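Local coordinates for LamCAT (Aquimarina, PDB 6JH5), which hydrolyses laminarin, a beta-1,3-glucan, probably through the retaining chemistry of glycoside hydrolase family 16, at residues 41-46 and 64-69; 52-57 and 220-225; 32-37 and 206-211; 36-41 and 58-63. One frame throughout, in Å; residues are numbered along the deposited sequence.

Contact 1: 41-46 and 64-69; sequences RENATV and NYTSTR
N43 reaches across to T66 with its amide, and ND2 donates to T66 OG1 at 2.9 Å with an N-H...O angle of 155°. The acceptor lies a little out of the amide plane, and the two side chains cross at about a right angle. With CG anti to the carbonyl carbon (chi1 -66°), the N43 amide extends away from the turn that carries it, a type I beta turn from R41 to A44 closed by A44 N to R41 O. ND2 also donates to T54 O on strand 50-60, while T66 OG1 also bonds E58 OE2. Tight non-bonded packing gathers around T68. T68 OG1 sits 3.3 Å from N43 CB and 3.7 Å from A44 CB, and T68 CG2 comes within 3.9 Å of A44 CB. That hydroxyl spends its hydrogen bond on R40 O, leaving A44 N beside it to the turn. The other side of the turn is looser: R41 and E42 are exposed, and R41 NH1 makes a weak bond to A44 O while its guanidinium forms a cation-pi contact with F22. In this jelly-roll beta-sandwich fold of family 16, the contact ties the turn leading into strand 44-47 to strand 63-71 at T66 and T68. Its chemistry implies a chain of hydrogen bonds, in which T66 OG1, accepting from N43, probably donates its own to the E58 carboxylate.

Contact 2: 52-57 and 220-225; sequences VITAKR and PARMLV
R222 lays its side chain over V52, and the two cross obliquely on one face of an antiparallel strand pair. R222 CB starts 4.2 Å from V52 CG1, and CG, which also passes T54 OG1, comes to 3.9 Å from the same methyl. The chain then bends at chi3 (53°), turning the guanidinium back over the valine, so that V52 CG1 lies against one face of it, 3.7 Å from R222 NH1 and toward the rim. At the tip, NH1 donates to a water in the plane of the group at 2.9 Å, and that water is also bonded to T54 OG1; E47 supplies a salt bridge to NH1. The other branch of V52, CG2, packs 3.8 Å from L224 CD2. An alanine in place of V52 would probably leave the guanidinium without its apolar support and open a gap beside L224.

Beneath these side chains, strands 50-60 and 221-232 of the jelly roll are stitched by two hydrogen-bonded pairs. I53 N to M223 O and M223 N to I53 O are both 2.8 Å, and A55 and A221 also bond to each other in both directions. The opposite face carries I53, A55, A221 and M223, where M203 touches A55 and M223, I205 touches A55, and I53 packs on S67 and T68. The M223 chain runs extended from CB, which touches I53 CB at 4.2 Å. The chemistry thus splits by face: one is buried and apolar, whereas on the other an exposed arginine rests on a buried valine while its charge is met by E47.

Contact 3: 32-37 and 206-211; sequences GNNELQ and GGNWPG
N34 slants across N208, the two amide planes 80° apart, and N34 ND2 donates to N208 OD1 at 3.0 Å, in the carbonyl plane and on a lone pair. This joins two connecting parts of the family 16 jelly roll: the short, weakly bonded helix at 30-34 and the loop that follows strand 197-205. The backbone adds a second bond, N208 N to N33 O at 2.9 Å, with the donor tilted 19° from the carbonyl plane. The approach is close because two glycines line it. A CB on G206 would clash with L36 CG, and one on G207 would press on N33 O and on E35 CG. E35 passes its CG 3.6 Å from G206 O, a buried carbonyl oxygen with no partner in the model, and sends its carboxylate back to its own segment. There OE2 accepts from N33 ND2, and OE1 uses its anti lone pair for Q37 NE2. An alanine at E35 would probably leave both amides without their acceptor and free N33 to turn. At the outer end, N208 ND2 donates to two waters, one held by G32 O and the other, 3.1 Å from ND2, by N33 OD1.

Contact 4: 36-41 and 58-63; sequences LQYYRR and ESIGGY
Y38 holds CG anti to its backbone N (chi1 -178°), as I60 does CG1 (chi1 175°). These torsions turn the two side chains toward each other; they cross at about a right angle, with the isoleucine over one face of the tyrosine ring. I60 CG1 stands 4.0 Å from the centroid of the Y38 ring, almost on its normal, in a CH-pi contact. CG2 of the isoleucine covers the CG end of the ring, and I60 CD1 reaches Y38 CE1 and R40 NE, both at 3.7 Å. Y63 brings CD2 near the plane of the Y38 ring, at its edge, while Y63 CD1 rests 3.6 Å from L36 O. Segment 58-63 is the tip of a two-residue beta hairpin joining strands 50-60 and 63-71, with a type I' turn closed by mutual backbone bonds between I60 and Y63. G61 takes a positive phi there, and G61 CA comes 4.1 Å from Y38 CE2, where a CB would clash. R40 NH1 forms a salt bridge with E58 OE1, long at 3.5 Å, with guanidinium and carboxylate planes 80° apart. A water links NH1 to E58 OE2, the oxygen that also bonds T66 OG1.

In the fold
Contact 1 is buried, contacts 2 and 3 are partly so, and contact 4 lies on the surface. Contacts 1 and 2, with centres about 7 Å apart, both build on the sheet around strand 50-60, where backbone bonds between T45 and V52 and between T66 and K56 tie them. Contact 4 reaches the far end of the same strand, and E58 and T66 connect it to contact 1; contact 3 shares L36 and Q37 with contact 4. The chemistry follows the place in the fold: strand pairing in contact 2, an asparagine-threonine hydrogen bond in contact 1, amides and waters with glycines in contact 3, and CH-pi and apolar packing beside a water-bridged ion pair in contact 4.

Contact 1: 41-46 and 64-69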
loop_
_atom_site.group_PDB
_atom_site.type_symbol
_atom_site.label_atom_id
_atom_site.label_comp_id
_atom_site.label_asym_id
_atom_site.label_seq_id
_atom_site.Cartn_x
_atom_site.Cartn_y
_atom_site.Cartn_z
ATOM N N ARG A 41 12.070 7.977 8.949
ATOM C CA ARG A 41 12.844 7.964 7.688
ATOM C C ARG A 41 13.980 6.938 7.759
ATOM O O ARG A 41 14.269 6.343 6.806
ATOM C CB ARG A 41 13.461 9.339 7.471
ATOM C CG ARG A 41 14.421 9.391 6.302
ATOM C CD ARG A 41 13.701 9.079 5.019
ATOM N NE ARG A 41 14.532 9.125 3.840
ATOM C CZ ARG A 41 15.331 8.172 3.441
ATOM N NH1 ARG A 41 15.449 7.067 4.146
ATOM N NH2 ARG A 41 16.000 8.313 2.316
ATOM N N GLU A 42 14.553 6.746 8.947
ATOM C CA GLU A 42 15.732 5.873 9.166
ATOM C C GLU A 42 15.430 4.405 8.871
ATOM O O GLU A 42 16.316 3.685 8.527
ATOM C CB GLU A 42 16.255 6.027 10.584
ATOM C CG GLU A 42 16.959 7.344 10.775
ATOM C CD GLU A 42 16.077 8.477 11.256
ATOM O OE1 GLU A 42 14.871 8.378 11.134
ATOM O OE2 GLU A 42 16.621 9.433 11.745
ATOM N N ASN A 43 14.160 4.043 8.923
ATOM C CA ASN A 43 13.749 2.644 8.668
ATOM C C ASN A 43 13.707 2.328 7.170
ATOM O O ASN A 43 13.441 1.207 6.842
ATOM C CB ASN A 43 12.441 2.313 9.374
ATOM C CG ASN A 43 12.585 2.327 10.876
ATOM O OD1 ASN A 43 12.829 3.357 11.453
ATOM N ND2 ASN A 43 12.432 1.178 11.494
ATOM N N ALA A 44 13.965 3.325 6.334
ATOM C CA ALA A 44 13.998 3.135 4.874
ATOM C C ALA A 44 15.430 3.304 4.375
ATOM O O ALA A 44 16.028 4.292 4.647
ATOM C CB ALA A 44 13.065 4.094 4.188
ATOM N N THR A 45 15.909 2.296 3.674
ATOM C CA THR A 45 17.261 2.269 3.098
ATOM C C THR A 45 17.195 1.633 1.714
ATOM O O THR A 45 16.141 1.167 1.326
ATOM C CB THR A 45 18.227 1.454 3.967
ATOM O OG1 THR A 45 17.773 0.109 4.062
ATOM C CG2 THR A 45 18.428 2.071 5.330
ATOM N N VAL A 46 18.298 1.731 0.983
ATOM C CA VAL A 46 18.410 1.037 -0.315
ATOM C C VAL A 46 19.637 0.140 -0.234
ATOM O O VAL A 46 20.682 0.608 0.159
ATOM C CB VAL A 46 18.512 1.990 -1.517
ATOM C CG1 VAL A 46 18.958 1.267 -2.762
ATOM C CG2 VAL A 46 17.194 2.688 -1.762
ATOM N N ASN A 64 6.801 1.041 20.746
ATOM C CA ASN A 64 7.811 -0.040 20.878
ATOM C C ASN A 64 8.293 -0.621 19.549
ATOM O O ASN A 64 9.074 -1.530 19.578
ATOM C CB ASN A 64 7.257 -1.123 21.793
ATOM C CG ASN A 64 6.912 -0.523 23.130
ATOM O OD1 ASN A 64 7.690 0.220 23.681
ATOM N ND2 ASN A 64 5.726 -0.806 23.611
ATOM N N TYR A 65 7.767 -0.120 18.448
ATOM C CA TYR A 65 8.185 -0.593 17.115
ATOM C C TYR A 65 8.362 0.626 16.206
ATOM O O TYR A 65 7.694 1.608 16.374
ATOM C CB TYR A 65 7.152 -1.533 16.486
ATOM C CG TYR A 65 6.755 -2.694 17.355
ATOM C CD1 TYR A 65 7.495 -3.852 17.369
ATOM C CD2 TYR A 65 5.658 -2.610 18.183
ATOM C CE1 TYR A 65 7.137 -4.913 18.180
ATOM C CE2 TYR A 65 5.289 -3.659 18.997
ATOM C CZ TYR A 65 6.032 -4.815 19.000
ATOM O OH TYR A 65 5.682 -5.841 19.810
ATOM N N THR A 66 9.284 0.492 15.272
ATOM C CA THR A 66 9.502 1.528 14.244
ATOM C C THR A 66 9.417 0.870 12.875
ATOM O O THR A 66 9.685 -0.291 12.752
ATOM C CB THR A 66 10.836 2.258 14.409
ATOM O OG1 THR A 66 11.876 1.296 14.337
ATOM C CG2 THR A 66 10.883 3.044 15.697
ATOM N N SER A 67 9.013 1.664 11.904
ATOM C CA SER A 67 8.897 1.185 10.516
ATOM C C SER A 67 8.854 2.403 9.587
ATOM O O SER A 67 9.211 3.462 10.008
ATOM C CB SER A 67 7.706 0.287 10.326
ATOM O OG SER A 67 7.750 -0.333 9.073
ATOM N N THR A 68 8.474 2.192 8.343
ATOM C CA THR A 68 8.413 3.331 7.402
ATOM C C THR A 68 7.052 3.378 6.697
ATOM O O THR A 68 6.531 2.343 6.412
ATOM C CB THR A 68 9.512 3.219 6.332
ATOM O OG1 THR A 68 10.702 3.660 6.960
ATOM C CG2 THR A 68 9.306 4.084 5.107
ATOM N N ARG A 69 6.537 4.576 6.509
ATOM C CA ARG A 69 5.360 4.821 5.650
ATOM C C ARG A 69 5.792 5.934 4.695
ATOM O O ARG A 69 6.085 6.999 5.166
ATOM C CB ARG A 69 4.125 5.208 6.457
ATOM C CG ARG A 69 2.891 5.517 5.625
ATOM C CD ARG A 69 1.624 5.443 6.437
ATOM N NE ARG A 69 0.577 6.248 5.856
ATOM C CZ ARG A 69 -0.695 6.159 6.198
ATOM N NH1 ARG A 69 -1.078 5.243 7.065
ATOM N NH2 ARG A 69 -1.582 6.976 5.665
#

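Contact 2: 52-57 and 220-225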
loop_
_atom_site.group_PDB
_atom_site.type_symbol
_atom_site.label_atom_id
_atom_site.label_comp_id
_atom_site.label_asym_id
_atom_site.label_seq_id
_atom_site.Cartn_x
_atom_site.Cartn_y
_atom_site.Cartn_z
ATOM N N VAL A 52 14.520 -1.042 1.031
ATOM C CA VAL A 52 14.325 -1.919 2.200
ATOM C C VAL A 52 13.564 -1.122 3.237
ATOM O O VAL A 52 14.059 -0.127 3.650
ATOM C CB VAL A 52 15.660 -2.358 2.807
ATOM C CG1 VAL A 52 15.434 -3.273 3.995
ATOM C CG2 VAL A 52 16.534 -3.017 1.771
ATOM N N ILE A 53 12.383 -1.597 3.602
ATOM C CA ILE A 53 11.660 -0.998 4.745
ATOM C C ILE A 53 11.872 -1.986 5.892
ATOM O O ILE A 53 11.476 -3.100 5.753
ATOM C CB ILE A 53 10.176 -0.797 4.428
ATOM C CG1 ILE A 53 9.996 0.361 3.449
ATOM C CG2 ILE A 53 9.412 -0.555 5.716
ATOM C CD1 ILE A 53 8.570 0.630 3.058
ATOM N N THR A 54 12.531 -1.541 6.947
ATOM C CA THR A 54 12.837 -2.448 8.066
ATOM C C THR A 54 11.962 -2.086 9.253
ATOM O O THR A 54 11.957 -0.953 9.602
ATOM C CB THR A 54 14.305 -2.294 8.480
ATOM O OG1 THR A 54 15.113 -2.552 7.349
ATOM C CG2 THR A 54 14.706 -3.223 9.605
ATOM N N ALA A 55 11.229 -3.059 9.779
ATOM C CA ALA A 55 10.480 -2.820 11.022
ATOM C C ALA A 55 11.378 -3.284 12.167
ATOM O O ALA A 55 12.000 -4.301 12.035
ATOM C CB ALA A 55 9.164 -3.547 11.023
ATOM N N LYS A 56 11.433 -2.502 13.232
ATOM C CA LYS A 56 12.344 -2.837 14.349
ATOM C C LYS A 56 11.648 -2.751 15.704
ATOM O O LYS A 56 10.692 -2.063 15.830
ATOM C CB LYS A 56 13.478 -1.809 14.392
ATOM C CG LYS A 56 14.351 -1.776 13.153
ATOM C CD LYS A 56 15.456 -0.755 13.233
ATOM C CE LYS A 56 16.329 -0.783 11.995
ATOM N NZ LYS A 56 17.028 0.510 11.792
ATOM N N ARG A 57 12.202 -3.459 16.676
ATOM C CA ARG A 57 11.740 -3.326 18.069
ATOM C C ARG A 57 12.623 -2.244 18.653
ATOM O O ARG A 57 13.778 -2.492 18.880
ATOM C CB ARG A 57 12.014 -4.597 18.850
ATOM C CG ARG A 57 10.872 -5.574 18.747
ATOM C CD ARG A 57 11.177 -6.857 19.446
ATOM N NE ARG A 57 11.009 -6.659 20.863
ATOM C CZ ARG A 57 11.651 -7.341 21.786
ATOM N NH1 ARG A 57 12.512 -8.281 21.439
ATOM N NH2 ARG A 57 11.421 -7.095 23.057
ATOM N N PRO A 220 14.725 -7.790 13.625
ATOM C CA PRO A 220 14.200 -6.902 12.584
ATOM C C PRO A 220 13.585 -7.606 11.365
ATOM O O PRO A 220 14.024 -8.632 10.999
ATOM C CB PRO A 220 15.439 -6.088 12.190
ATOM C CG PRO A 220 16.553 -7.072 12.375
ATOM C CD PRO A 220 16.177 -7.775 13.663
ATOM N N ALA A 221 12.586 -6.969 10.761
ATOM C CA ALA A 221 11.881 -7.582 9.624
ATOM C C ALA A 221 12.032 -6.678 8.401
ATOM O O ALA A 221 11.862 -5.510 8.543
ATOM C CB ALA A 221 10.439 -7.766 9.996
ATOM N N ARG A 222 12.284 -7.278 7.255
ATOM C CA ARG A 222 12.552 -6.489 6.030
ATOM C C ARG A 222 11.499 -6.686 4.944
ATOM O O ARG A 222 11.242 -7.789 4.556
ATOM C CB ARG A 222 13.924 -6.885 5.481
ATOM C CG ARG A 222 15.064 -6.395 6.348
ATOM C CD ARG A 222 16.343 -7.159 6.127
ATOM N NE ARG A 222 16.798 -7.262 4.763
ATOM C CZ ARG A 222 17.710 -6.484 4.241
ATOM N NH1 ARG A 222 18.218 -5.508 4.957
ATOM N NH2 ARG A 222 18.108 -6.679 3.011
ATOM N N MET A 223 10.975 -5.566 4.480
ATOM C CA MET A 223 10.084 -5.550 3.303
ATOM C C MET A 223 10.952 -5.015 2.156
ATOM O O MET A 223 11.516 -3.957 2.304
ATOM C CB MET A 223 8.869 -4.647 3.540
ATOM C CG MET A 223 8.025 -4.424 2.330
ATOM S SD MET A 223 6.632 -3.331 2.809
ATOM C CE MET A 223 5.744 -3.210 1.258
ATOM N N LEU A 224 11.067 -5.794 1.088
ATOM C CA LEU A 224 11.919 -5.418 -0.057
ATOM C C LEU A 224 11.088 -5.035 -1.284
ATOM O O LEU A 224 10.252 -5.796 -1.691
ATOM C CB LEU A 224 12.830 -6.595 -0.389
ATOM C CG LEU A 224 13.520 -7.215 0.822
ATOM C CD1 LEU A 224 14.293 -8.445 0.383
ATOM C CD2 LEU A 224 14.450 -6.227 1.491
ATOM N N VAL A 225 11.393 -3.877 -1.855
ATOM C CA VAL A 225 10.688 -3.459 -3.089
ATOM C C VAL A 225 11.747 -3.259 -4.179
ATOM O O VAL A 225 12.601 -2.455 -4.009
ATOM C CB VAL A 225 9.860 -2.195 -2.833
ATOM C CG1 VAL A 225 9.070 -1.824 -4.067
ATOM C CG2 VAL A 225 8.928 -2.386 -1.652
HETATM O O HOH W 1 17.420 -4.090 7.356
#

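Contact 3: 32-37 and 206-211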
loop_
_atom_site.group_PDB
_atom_site.type_symbol
_atom_site.label_atom_id
_atom_site.label_comp_id
_atom_site.label_asym_id
_atom_site.label_seq_id
_atom_site.Cartn_x
_atom_site.Cartn_y
_atom_site.Cartn_z
ATOM N N GLY A 32 -5.218 5.564 12.461
ATOM C CA GLY A 32 -6.651 5.266 12.341
ATOM C C GLY A 32 -6.982 3.793 12.506
ATOM O O GLY A 32 -8.133 3.473 12.465
ATOM N N ASN A 33 -5.988 2.942 12.718
ATOM C CA ASN A 33 -6.247 1.485 12.814
ATOM C C ASN A 33 -5.658 0.881 14.086
ATOM O O ASN A 33 -5.464 -0.291 14.092
ATOM C CB ASN A 33 -5.612 0.765 11.623
ATOM C CG ASN A 33 -6.040 1.349 10.294
ATOM O OD1 ASN A 33 -7.214 1.429 10.021
ATOM N ND2 ASN A 33 -5.100 1.737 9.462
ATOM N N ASN A 34 -5.291 1.731 15.038
ATOM C CA ASN A 34 -4.694 1.267 16.316
ATOM C C ASN A 34 -3.366 0.537 16.093
ATOM O O ASN A 34 -3.018 -0.302 16.883
ATOM C CB ASN A 34 -5.676 0.412 17.101
ATOM C CG ASN A 34 -6.846 1.225 17.604
ATOM O OD1 ASN A 34 -6.682 2.327 18.059
ATOM N ND2 ASN A 34 -8.019 0.656 17.521
ATOM N N GLU A 35 -2.612 0.985 15.097
ATOM C CA GLU A 35 -1.286 0.415 14.785
ATOM C C GLU A 35 -0.320 0.743 15.923
ATOM O O GLU A 35 -0.516 1.732 16.581
ATOM C CB GLU A 35 -0.789 0.931 13.441
ATOM C CG GLU A 35 -1.673 0.508 12.295
ATOM C CD GLU A 35 -1.464 1.280 11.005
ATOM O OE1 GLU A 35 -0.456 1.947 10.902
ATOM O OE2 GLU A 35 -2.324 1.198 10.148
ATOM N N LEU A 36 0.699 -0.096 16.090
ATOM C CA LEU A 36 1.644 0.057 17.218
ATOM C C LEU A 36 2.964 0.729 16.825
ATOM O O LEU A 36 3.710 1.028 17.712
ATOM C CB LEU A 36 1.958 -1.345 17.745
ATOM C CG LEU A 36 0.758 -2.184 18.179
ATOM C CD1 LEU A 36 1.226 -3.529 18.683
ATOM C CD2 LEU A 36 -0.043 -1.491 19.253
ATOM N N GLN A 37 3.218 0.965 15.548
ATOM C CA GLN A 37 4.564 1.467 15.171
ATOM C C GLN A 37 4.676 2.991 15.103
ATOM O O GLN A 37 3.701 3.658 14.902
ATOM C CB GLN A 37 5.016 0.864 13.842
ATOM C CG GLN A 37 4.398 1.544 12.631
ATOM C CD GLN A 37 2.925 1.281 12.524
ATOM O OE1 GLN A 37 2.450 0.243 12.899
ATOM N NE2 GLN A 37 2.207 2.250 12.016
ATOM N N GLY A 206 0.885 -4.478 13.995
ATOM C CA GLY A 206 -0.319 -4.444 14.836
ATOM C C GLY A 206 -1.429 -3.616 14.234
ATOM O O GLY A 206 -1.202 -2.925 13.294
ATOM N N GLY A 207 -2.602 -3.722 14.829
ATOM C CA GLY A 207 -3.723 -2.932 14.326
ATOM C C GLY A 207 -4.993 -3.740 14.347
ATOM O O GLY A 207 -4.947 -4.898 14.585
ATOM N N ASN A 208 -6.082 -3.103 13.979
ATOM C CA ASN A 208 -7.382 -3.795 14.080
ATOM C C ASN A 208 -7.414 -5.045 13.205
ATOM O O ASN A 208 -7.869 -6.044 13.670
ATOM C CB ASN A 208 -8.525 -2.833 13.773
ATOM C CG ASN A 208 -8.605 -1.686 14.757
ATOM O OD1 ASN A 208 -8.310 -1.847 15.924
ATOM N ND2 ASN A 208 -9.010 -0.537 14.271
ATOM N N TRP A 209 -6.965 -4.954 11.962
ATOM C CA TRP A 209 -7.063 -6.156 11.112
ATOM C C TRP A 209 -6.071 -7.261 11.499
ATOM O O TRP A 209 -6.521 -8.358 11.766
ATOM C CB TRP A 209 -6.985 -5.738 9.653
ATOM C CG TRP A 209 -7.030 -6.869 8.683
ATOM C CD1 TRP A 209 -7.357 -8.171 8.907
ATOM C CD2 TRP A 209 -6.675 -6.781 7.304
ATOM N NE1 TRP A 209 -7.242 -8.899 7.755
ATOM C CE2 TRP A 209 -6.832 -8.066 6.752
ATOM C CE3 TRP A 209 -6.272 -5.732 6.489
ATOM C CZ2 TRP A 209 -6.600 -8.312 5.403
ATOM C CZ3 TRP A 209 -6.029 -5.984 5.164
ATOM C CH2 TRP A 209 -6.190 -7.255 4.632
ATOM N N PRO A 210 -4.751 -7.032 11.586
ATOM C CA PRO A 210 -3.828 -8.091 11.991
ATOM C C PRO A 210 -3.987 -8.551 13.443
ATOM O O PRO A 210 -3.707 -9.633 13.729
ATOM C CB PRO A 210 -2.420 -7.521 11.791
ATOM C CG PRO A 210 -2.613 -6.026 11.751
ATOM C CD PRO A 210 -4.024 -5.795 11.258
ATOM N N GLY A 211 -4.418 -7.645 14.303
ATOM C CA GLY A 211 -4.481 -7.983 15.723
ATOM C C GLY A 211 -3.253 -7.508 16.482
ATOM O O GLY A 211 -2.417 -6.843 15.916
HETATM O O HOH W 2 -9.549 2.227 14.911
HETATM O O HOH W 3 -9.103 -0.208 11.220
#

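Contact 4: 36-41 and 58-63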
loop_
_atom_site.group_PDB
_atom_site.type_symbol
_atom_site.label_atom_id
_atom_site.label_comp_id
_atom_site.label_asym_id
_atom_site.label_seq_id
_atom_site.Cartn_x
_atom_site.Cartn_y
_atom_site.Cartn_z
ATOM N N LEU A 36 0.699 -0.096 16.090
ATOM C CA LEU A 36 1.644 0.057 17.218
ATOM C C LEU A 36 2.964 0.729 16.825
ATOM O O LEU A 36 3.710 1.028 17.712
ATOM C CB LEU A 36 1.958 -1.345 17.745
ATOM C CG LEU A 36 0.758 -2.184 18.179
ATOM C CD1 LEU A 36 1.226 -3.529 18.683
ATOM C CD2 LEU A 36 -0.043 -1.491 19.253
ATOM N N GLN A 37 3.218 0.965 15.548
ATOM C CA GLN A 37 4.564 1.467 15.171
ATOM C C GLN A 37 4.676 2.991 15.103
ATOM O O GLN A 37 3.701 3.658 14.902
ATOM C CB GLN A 37 5.016 0.864 13.842
ATOM C CG GLN A 37 4.398 1.544 12.631
ATOM C CD GLN A 37 2.925 1.281 12.524
ATOM O OE1 GLN A 37 2.450 0.243 12.899
ATOM N NE2 GLN A 37 2.207 2.250 12.016
ATOM N N TYR A 38 5.906 3.453 15.258
ATOM C CA TYR A 38 6.231 4.881 15.073
ATOM C C TYR A 38 7.039 4.937 13.773
ATOM O O TYR A 38 8.074 4.340 13.696
ATOM C CB TYR A 38 7.064 5.339 16.263
ATOM C CG TYR A 38 7.448 6.788 16.283
ATOM C CD1 TYR A 38 8.414 7.279 15.443
ATOM C CD2 TYR A 38 6.873 7.645 17.190
ATOM C CE1 TYR A 38 8.778 8.607 15.483
ATOM C CE2 TYR A 38 7.246 8.969 17.253
ATOM C CZ TYR A 38 8.195 9.459 16.388
ATOM O OH TYR A 38 8.548 10.766 16.460
ATOM N N TYR A 39 6.507 5.614 12.767
ATOM C CA TYR A 39 7.193 5.692 11.465
ATOM C C TYR A 39 8.394 6.645 11.520
ATOM O O TYR A 39 8.345 7.635 12.171
ATOM C CB TYR A 39 6.173 6.093 10.407
ATOM C CG TYR A 39 5.203 5.006 10.021
ATOM C CD1 TYR A 39 5.655 3.761 9.653
ATOM C CD2 TYR A 39 3.848 5.257 9.936
ATOM C CE1 TYR A 39 4.786 2.774 9.246
ATOM C CE2 TYR A 39 2.963 4.276 9.532
ATOM C CZ TYR A 39 3.438 3.038 9.164
ATOM O OH TYR A 39 2.560 2.094 8.755
ATOM N N ARG A 40 9.439 6.273 10.795
ATOM C CA ARG A 40 10.683 7.066 10.723
ATOM C C ARG A 40 11.283 6.971 9.314
ATOM O O ARG A 40 11.008 6.048 8.616
ATOM C CB ARG A 40 11.738 6.436 11.634
ATOM C CG ARG A 40 11.334 6.338 13.093
ATOM C CD ARG A 40 12.501 5.949 13.973
ATOM N NE ARG A 40 13.323 7.110 14.215
ATOM C CZ ARG A 40 14.603 7.071 14.459
ATOM N NH1 ARG A 40 15.233 5.916 14.443
ATOM N NH2 ARG A 40 15.258 8.186 14.680
ATOM N N ARG A 41 12.070 7.977 8.949
ATOM C CA ARG A 41 12.844 7.964 7.688
ATOM C C ARG A 41 13.980 6.938 7.759
ATOM O O ARG A 41 14.269 6.343 6.806
ATOM C CB ARG A 41 13.461 9.339 7.471
ATOM C CG ARG A 41 14.421 9.391 6.302
ATOM C CD ARG A 41 13.701 9.079 5.019
ATOM N NE ARG A 41 14.532 9.125 3.840
ATOM C CZ ARG A 41 15.331 8.172 3.441
ATOM N NH1 ARG A 41 15.449 7.067 4.146
ATOM N NH2 ARG A 41 16.000 8.313 2.316
ATOM N N GLU A 58 12.061 -1.072 18.799
ATOM C CA GLU A 58 12.853 0.085 19.236
ATOM C C GLU A 58 11.881 1.009 19.957
ATOM O O GLU A 58 10.767 1.137 19.497
ATOM C CB GLU A 58 13.471 0.601 17.934
ATOM C CG GLU A 58 13.637 2.076 17.795
ATOM C CD GLU A 58 14.471 2.438 16.578
ATOM O OE1 GLU A 58 15.350 3.280 16.730
ATOM O OE2 GLU A 58 14.241 1.908 15.529
ATOM N N SER A 59 12.334 1.652 21.022
ATOM C CA SER A 59 11.453 2.556 21.792
ATOM C C SER A 59 11.596 3.985 21.304
ATOM O O SER A 59 12.708 4.463 21.266
ATOM C CB SER A 59 11.834 2.547 23.242
ATOM O OG SER A 59 11.731 1.259 23.784
ATOM N N ILE A 60 10.499 4.599 20.903
ATOM C CA ILE A 60 10.554 6.036 20.542
ATOM C C ILE A 60 9.164 6.629 20.680
ATOM O O ILE A 60 8.243 5.988 20.303
ATOM C CB ILE A 60 11.078 6.220 19.121
ATOM C CG1 ILE A 60 11.005 7.689 18.711
ATOM C CG2 ILE A 60 10.305 5.316 18.173
ATOM C CD1 ILE A 60 11.779 7.976 17.471
ATOM N N GLY A 61 9.045 7.804 21.278
ATOM C CA GLY A 61 7.745 8.492 21.338
ATOM C C GLY A 61 6.669 7.732 22.082
ATOM O O GLY A 61 5.532 8.053 21.901
ATOM N N GLY A 62 7.052 6.815 22.961
ATOM C CA GLY A 62 6.046 6.034 23.696
ATOM C C GLY A 62 5.648 4.759 22.991
ATOM O O GLY A 62 4.854 4.048 23.524
ATOM N N TYR A 63 6.271 4.468 21.861
ATOM C CA TYR A 63 5.930 3.276 21.050
ATOM C C TYR A 63 7.093 2.297 21.064
ATOM O O TYR A 63 8.196 2.698 21.364
ATOM C CB TYR A 63 5.491 3.710 19.650
ATOM C CG TYR A 63 4.239 4.525 19.737
ATOM C CD1 TYR A 63 3.010 3.911 19.802
ATOM C CD2 TYR A 63 4.296 5.891 19.887
ATOM C CE1 TYR A 63 1.852 4.637 19.955
ATOM C CE2 TYR A 63 3.147 6.636 20.028
ATOM C CZ TYR A 63 1.925 6.004 20.070
ATOM O OH TYR A 63 0.797 6.729 20.238
HETATM O O HOH W 4 14.949 3.279 13.326
#